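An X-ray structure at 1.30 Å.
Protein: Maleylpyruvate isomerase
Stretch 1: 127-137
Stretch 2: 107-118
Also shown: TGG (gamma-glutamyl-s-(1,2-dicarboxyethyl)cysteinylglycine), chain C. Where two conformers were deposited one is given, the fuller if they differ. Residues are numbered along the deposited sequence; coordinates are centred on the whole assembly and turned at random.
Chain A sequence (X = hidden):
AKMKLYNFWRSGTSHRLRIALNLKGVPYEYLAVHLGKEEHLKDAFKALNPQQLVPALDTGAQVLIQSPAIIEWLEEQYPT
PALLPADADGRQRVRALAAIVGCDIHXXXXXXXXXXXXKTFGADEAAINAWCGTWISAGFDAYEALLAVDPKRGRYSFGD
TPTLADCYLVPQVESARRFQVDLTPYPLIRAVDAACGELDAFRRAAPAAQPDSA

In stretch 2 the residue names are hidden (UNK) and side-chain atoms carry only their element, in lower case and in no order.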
# COMPACT_ATOMS: atom_id res chain seq x y z
N ALA A 127 4.55 -1.09 25.07
CA ALA A 127 5.44 -1.19 23.92
C ALA A 127 4.67 -1.25 22.61
O ALA A 127 5.08 -0.65 21.61
CB ALA A 127 6.35 -2.40 24.05
N ILE A 128 3.54 -1.95 22.61
CA ILE A 128 2.65 -2.00 21.44
C ILE A 128 2.14 -0.60 21.11
O ILE A 128 2.20 -0.18 19.96
CB ILE A 128 1.48 -3.00 21.65
CG1 ILE A 128 1.99 -4.45 21.74
CG2 ILE A 128 0.41 -2.83 20.56
CD1 ILE A 128 2.72 -4.95 20.50
N ASN A 129 1.67 0.13 22.12
CA ASN A 129 1.18 1.48 21.87
C ASN A 129 2.28 2.41 21.35
O ASN A 129 2.02 3.23 20.47
CB ASN A 129 0.51 2.07 23.12
CG ASN A 129 -0.88 1.51 23.36
OD1 ASN A 129 -1.33 0.59 22.67
ND2 ASN A 129 -1.58 2.07 24.34
N ALA A 130 3.50 2.26 21.87
CA ALA A 130 4.61 3.11 21.42
C ALA A 130 4.98 2.82 19.97
O ALA A 130 5.27 3.73 19.20
CB ALA A 130 5.82 2.92 22.34
N TRP A 131 4.95 1.54 19.60
CA TRP A 131 5.16 1.12 18.21
C TRP A 131 4.12 1.76 17.31
O TRP A 131 4.46 2.45 16.34
CB TRP A 131 5.08 -0.40 18.14
CG TRP A 131 4.97 -1.03 16.76
CD1 TRP A 131 3.83 -1.25 16.05
CD2 TRP A 131 6.04 -1.60 15.99
NE1 TRP A 131 4.12 -1.89 14.86
CE2 TRP A 131 5.47 -2.14 14.81
CE3 TRP A 131 7.42 -1.71 16.18
CZ2 TRP A 131 6.24 -2.76 13.83
CZ3 TRP A 131 8.18 -2.34 15.22
CH2 TRP A 131 7.59 -2.86 14.05
N CYS A 132 2.85 1.56 17.64
CA CYS A 132 1.78 2.05 16.79
C CYS A 132 1.83 3.56 16.62
O CYS A 132 1.66 4.07 15.51
CB CYS A 132 0.42 1.62 17.31
SG CYS A 132 0.15 -0.16 17.19
N GLY A 133 2.08 4.27 17.72
CA GLY A 133 2.19 5.72 17.69
C GLY A 133 3.36 6.21 16.86
O GLY A 133 3.28 7.26 16.23
N THR A 134 4.46 5.45 16.84
CA THR A 134 5.61 5.82 16.02
C THR A 134 5.21 5.93 14.55
O THR A 134 5.48 6.95 13.89
CB THR A 134 6.77 4.82 16.20
OG1 THR A 134 7.18 4.84 17.58
CG2 THR A 134 7.96 5.18 15.33
N TRP A 135 4.55 4.90 14.03
CA TRP A 135 4.22 4.88 12.61
C TRP A 135 3.06 5.79 12.26
O TRP A 135 3.07 6.42 11.20
CB TRP A 135 4.04 3.44 12.10
CG TRP A 135 5.11 2.57 12.68
CD1 TRP A 135 4.93 1.51 13.52
CD2 TRP A 135 6.53 2.74 12.55
NE1 TRP A 135 6.15 1.00 13.90
CE2 TRP A 135 7.14 1.73 13.32
CE3 TRP A 135 7.34 3.64 11.84
CZ2 TRP A 135 8.53 1.61 13.42
CZ3 TRP A 135 8.73 3.52 11.94
CH2 TRP A 135 9.31 2.50 12.73
N ILE A 136 2.08 5.89 13.16
CA ILE A 136 0.97 6.82 12.94
C ILE A 136 1.47 8.26 12.94
O ILE A 136 1.12 9.03 12.05
CB ILE A 136 -0.15 6.61 13.98
CG1 ILE A 136 -0.84 5.27 13.72
CG2 ILE A 136 -1.16 7.76 13.91
CD1 ILE A 136 -1.70 4.78 14.87
N SER A 137 2.30 8.63 13.91
CA SER A 137 2.80 10.00 13.98
C SER A 137 3.65 10.36 12.77
O SER A 137 3.54 11.45 12.24
CB SER A 137 3.56 10.23 15.27
OG SER A 137 2.70 10.09 16.38
N UNK A 107 -0.47 -1.08 7.51
CA UNK A 107 0.06 -2.45 7.57
C UNK A 107 1.01 -2.69 8.72
O UNK A 107 1.14 -3.83 9.18
c UNK A 107 -0.14 -0.43 6.23
c UNK A 107 0.10 -1.60 5.32
c UNK A 107 0.80 -2.60 6.23
N UNK A 108 1.67 -1.64 9.19
CA UNK A 108 2.70 -1.78 10.22
C UNK A 108 2.08 -2.08 11.58
O UNK A 108 2.73 -2.68 12.45
c UNK A 108 4.83 -0.78 11.12
c UNK A 108 3.55 -0.49 10.36
c UNK A 108 4.64 -0.71 8.06
c UNK A 108 3.86 0.17 9.00
N UNK A 109 0.83 -1.67 11.77
CA UNK A 109 0.15 -1.80 13.06
C UNK A 109 -0.93 -2.87 13.06
O UNK A 109 -1.67 -3.03 14.04
c UNK A 109 -0.47 -0.47 13.47
o UNK A 109 1.76 0.31 13.89
n UNK A 109 0.12 1.85 13.73
c UNK A 109 0.57 0.60 13.71
N UNK A 110 -1.00 -3.63 11.98
CA UNK A 110 -2.00 -4.67 11.79
C UNK A 110 -1.85 -5.77 12.83
O UNK A 110 -0.74 -6.02 13.32
c UNK A 110 -2.87 -6.21 9.95
c UNK A 110 -1.83 -5.20 10.37
n UNK A 110 -2.48 -7.06 9.00
o UNK A 110 -4.01 -6.24 10.43
N UNK A 111 -2.96 -6.42 13.16
CA UNK A 111 -3.01 -7.44 14.21
C UNK A 111 -1.85 -8.43 14.17
O UNK A 111 -1.19 -8.66 15.19
c UNK A 111 -5.84 -12.08 16.41
n UNK A 111 -4.88 -12.67 15.71
c UNK A 111 -5.83 -10.07 14.94
n UNK A 111 -6.28 -10.87 16.08
c UNK A 111 -4.36 -8.17 14.16
c UNK A 111 -4.56 -9.27 15.21
n UNK A 111 -6.34 -12.70 17.47
N UNK A 112 -1.60 -9.01 13.00
CA UNK A 112 -0.56 -10.05 12.89
C UNK A 112 0.82 -9.52 13.27
O UNK A 112 1.65 -10.27 13.80
c UNK A 112 -0.31 -10.11 8.98
c UNK A 112 0.93 -9.32 6.97
n UNK A 112 1.00 -10.54 6.45
c UNK A 112 -0.53 -10.64 11.47
n UNK A 112 0.29 -9.09 8.11
n UNK A 112 1.48 -8.29 6.35
c UNK A 112 -0.15 -9.62 10.41
N UNK A 113 1.06 -8.25 13.00
CA UNK A 113 2.35 -7.65 13.31
C UNK A 113 2.46 -7.49 14.82
O UNK A 113 3.48 -7.84 15.42
c UNK A 113 3.08 -7.31 10.32
c UNK A 113 3.90 -5.69 12.90
c UNK A 113 2.51 -6.27 12.62
c UNK A 113 2.20 -6.36 11.11
N UNK A 114 1.41 -6.96 15.44
CA UNK A 114 1.42 -6.78 16.89
C UNK A 114 1.54 -8.10 17.62
O UNK A 114 2.23 -8.20 18.63
c UNK A 114 1.16 -3.79 16.57
c UNK A 114 0.17 -6.01 17.33
c UNK A 114 -1.24 -3.94 17.24
c UNK A 114 -0.07 -4.68 16.60
N UNK A 115 0.89 -9.14 17.09
CA UNK A 115 1.02 -10.48 17.64
C UNK A 115 2.46 -10.98 17.60
O UNK A 115 2.94 -11.59 18.57
c UNK A 115 0.09 -11.45 16.93
c UNK A 115 -1.34 -11.32 17.41
o UNK A 115 -1.63 -10.82 19.72
c UNK A 115 -1.47 -11.71 18.87
o UNK A 115 -1.38 -12.92 19.16
N UNK A 116 3.15 -10.71 16.50
CA UNK A 116 4.55 -11.09 16.37
C UNK A 116 5.41 -10.33 17.39
O UNK A 116 6.27 -10.92 18.05
o UNK A 116 9.90 -13.37 13.48
c UNK A 116 5.02 -10.85 14.94
c UNK A 116 8.74 -11.66 14.68
c UNK A 116 8.72 -12.76 13.85
c UNK A 116 7.52 -13.26 13.37
c UNK A 116 6.33 -12.64 13.73
c UNK A 116 7.55 -11.05 15.04
c UNK A 116 6.33 -11.52 14.56
N UNK A 117 5.16 -9.04 17.54
CA UNK A 117 5.87 -8.26 18.56
C UNK A 117 5.68 -8.85 19.96
O UNK A 117 6.63 -8.95 20.73
c UNK A 117 5.17 -4.62 17.37
c UNK A 117 5.73 -6.02 17.25
c UNK A 117 7.22 -5.96 16.96
c UNK A 117 5.44 -6.80 18.53
N UNK A 118 4.44 -9.23 20.28
CA UNK A 118 4.14 -9.81 21.58
C UNK A 118 4.83 -11.16 21.78
O UNK A 118 5.48 -11.39 22.80
c UNK A 118 2.63 -9.99 21.75
c UNK A 118 0.36 -8.93 21.99
c UNK A 118 1.86 -8.69 21.83
n UNK A 118 -1.76 -6.06 21.11
n UNK A 118 -0.36 -7.66 21.99
n UNK A 118 -1.40 -8.01 19.95
c UNK A 118 -1.17 -7.25 21.01
OC1 TGG C . -6.00 -3.28 2.26
CO1 TGG C . -6.02 -4.53 2.20
OT1 TGG C . -7.03 -5.20 1.92
CA1 TGG C . -4.72 -5.24 2.48
NN1 TGG C . -3.60 -4.48 1.94
CB1 TGG C . -4.50 -5.41 3.97
CG1 TGG C . -5.56 -6.31 4.59
CD1 TGG C . -5.26 -6.77 6.01
OE1 TGG C . -4.19 -6.10 6.65
NN2 TGG C . -6.45 -6.73 6.81
CA2 TGG C . -6.43 -6.76 8.25
CO2 TGG C . -6.30 -8.24 8.57
OC2 TGG C . -7.43 -9.00 8.22
NN3 TGG C . -5.76 -8.54 9.86
CA3 TGG C . -5.81 -9.89 10.36
CO3 TGG C . -4.47 -10.26 10.94
OC3 TGG C . -3.55 -9.42 10.93
OT3 TGG C . -4.37 -11.41 11.43
CB2 TGG C . -7.72 -6.05 8.62
SG2 TGG C . -8.20 -6.15 10.30
CD2 TGG C . -7.09 -5.23 11.31
CE2 TGG C . -7.31 -3.75 11.10
OE2 TGG C . -7.86 -3.06 11.99
OF2 TGG C . -6.94 -3.23 10.02
CF2 TGG C . -7.41 -5.68 12.73
CH2 TGG C . -6.45 -5.17 13.78
OI2 TGG C . -5.36 -4.69 13.42
OJ2 TGG C . -6.81 -5.24 14.98

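Position 107 has three side-chain carbons closing a ring onto its own backbone N, which defines P107; it lies out of reach of stretch 1.

Position 108 carries four carbons, forked at the first, with one arm two carbons long; the one-carbon arm touches the indoles of W131 and W135. This is I108. Its CG2 lies 3.3 Å from W135 CD1, in a CH-pi contact over a face of that ring, and 3.6 Å from W131 CZ2. Its backbone O accepts a hydrogen bond from W131 NE1 at 2.9 Å, giving the buried indole N-H a partner.

Position 109 has two carbons, the second bearing one oxygen and one nitrogen, and meets W131, C132, W135 and I136: N109. Its ND2 donates to C132 O at 3.2 Å, while OD1 lies 3.4 Å from W135 CD1, near the plane of that ring. An amide suits a buried site beside a helix carbonyl, because it can donate without carrying charge.

Position 110 has the same atoms, but its CA-to-CB bond points away from stretch 1: N110. It occupies the N-cap position without a side-chain cap; its OD1, an uncharged acceptor, takes a hydrogen bond from TGG NN3 at 2.9 Å.

Positions 111 and 112, both out of reach, each show three carbons, a nitrogen, then a carbon with two more nitrogens, hence R111 and R112. Their long polar chains suit partly exposed sites. R112 N donates to TGG OC3 at 2.9 Å, and R111 N weakly to TGG OI2 at 3.0 Å.

Position 113, four carbons forked at the first, touches W131: I113, buried, its CG2 3.9 Å from W131 CZ2.

Position 114, four carbons forked at the second, touches I128, W131 and C132: L114. Its apolar branches suit this buried site, CD2 lying 3.7 Å from W131 CD1 and CD1 3.9 Å from I128 CG2.

Position 115, three carbons with two oxygens on the third, is E115; its CA-to-CB bond points away, though its end comes nearer without contact. Position 116, one carbon then a six-carbon ring bearing oxygen, is Y116, out of reach and partly exposed, as its hydroxyl allows.

Position 117 has four carbons forked at the second; one branch end lies over a face of W131, and the first carbon packs on I128. This is L117, its CD1 3.4 Å from W131 CD2.

Position 118 has three carbons, a nitrogen, then a carbon carrying two more nitrogens, its end touching I128: R118. At this partly exposed site its NH1 forms a salt bridge with E115 OE2 at 2.8 Å.

The helices cross at 136° between their N-to-C directions. L117 covers one face of W131, I108, I113 and L114 add aliphatic contacts, and two hydrogen bonds tie the segment before the helix to stretch 1. The N110 side chain and the backbone N atoms of R111 and R112 bind the ligand.

Stretch 2 107-118: PINNRRILEYLR
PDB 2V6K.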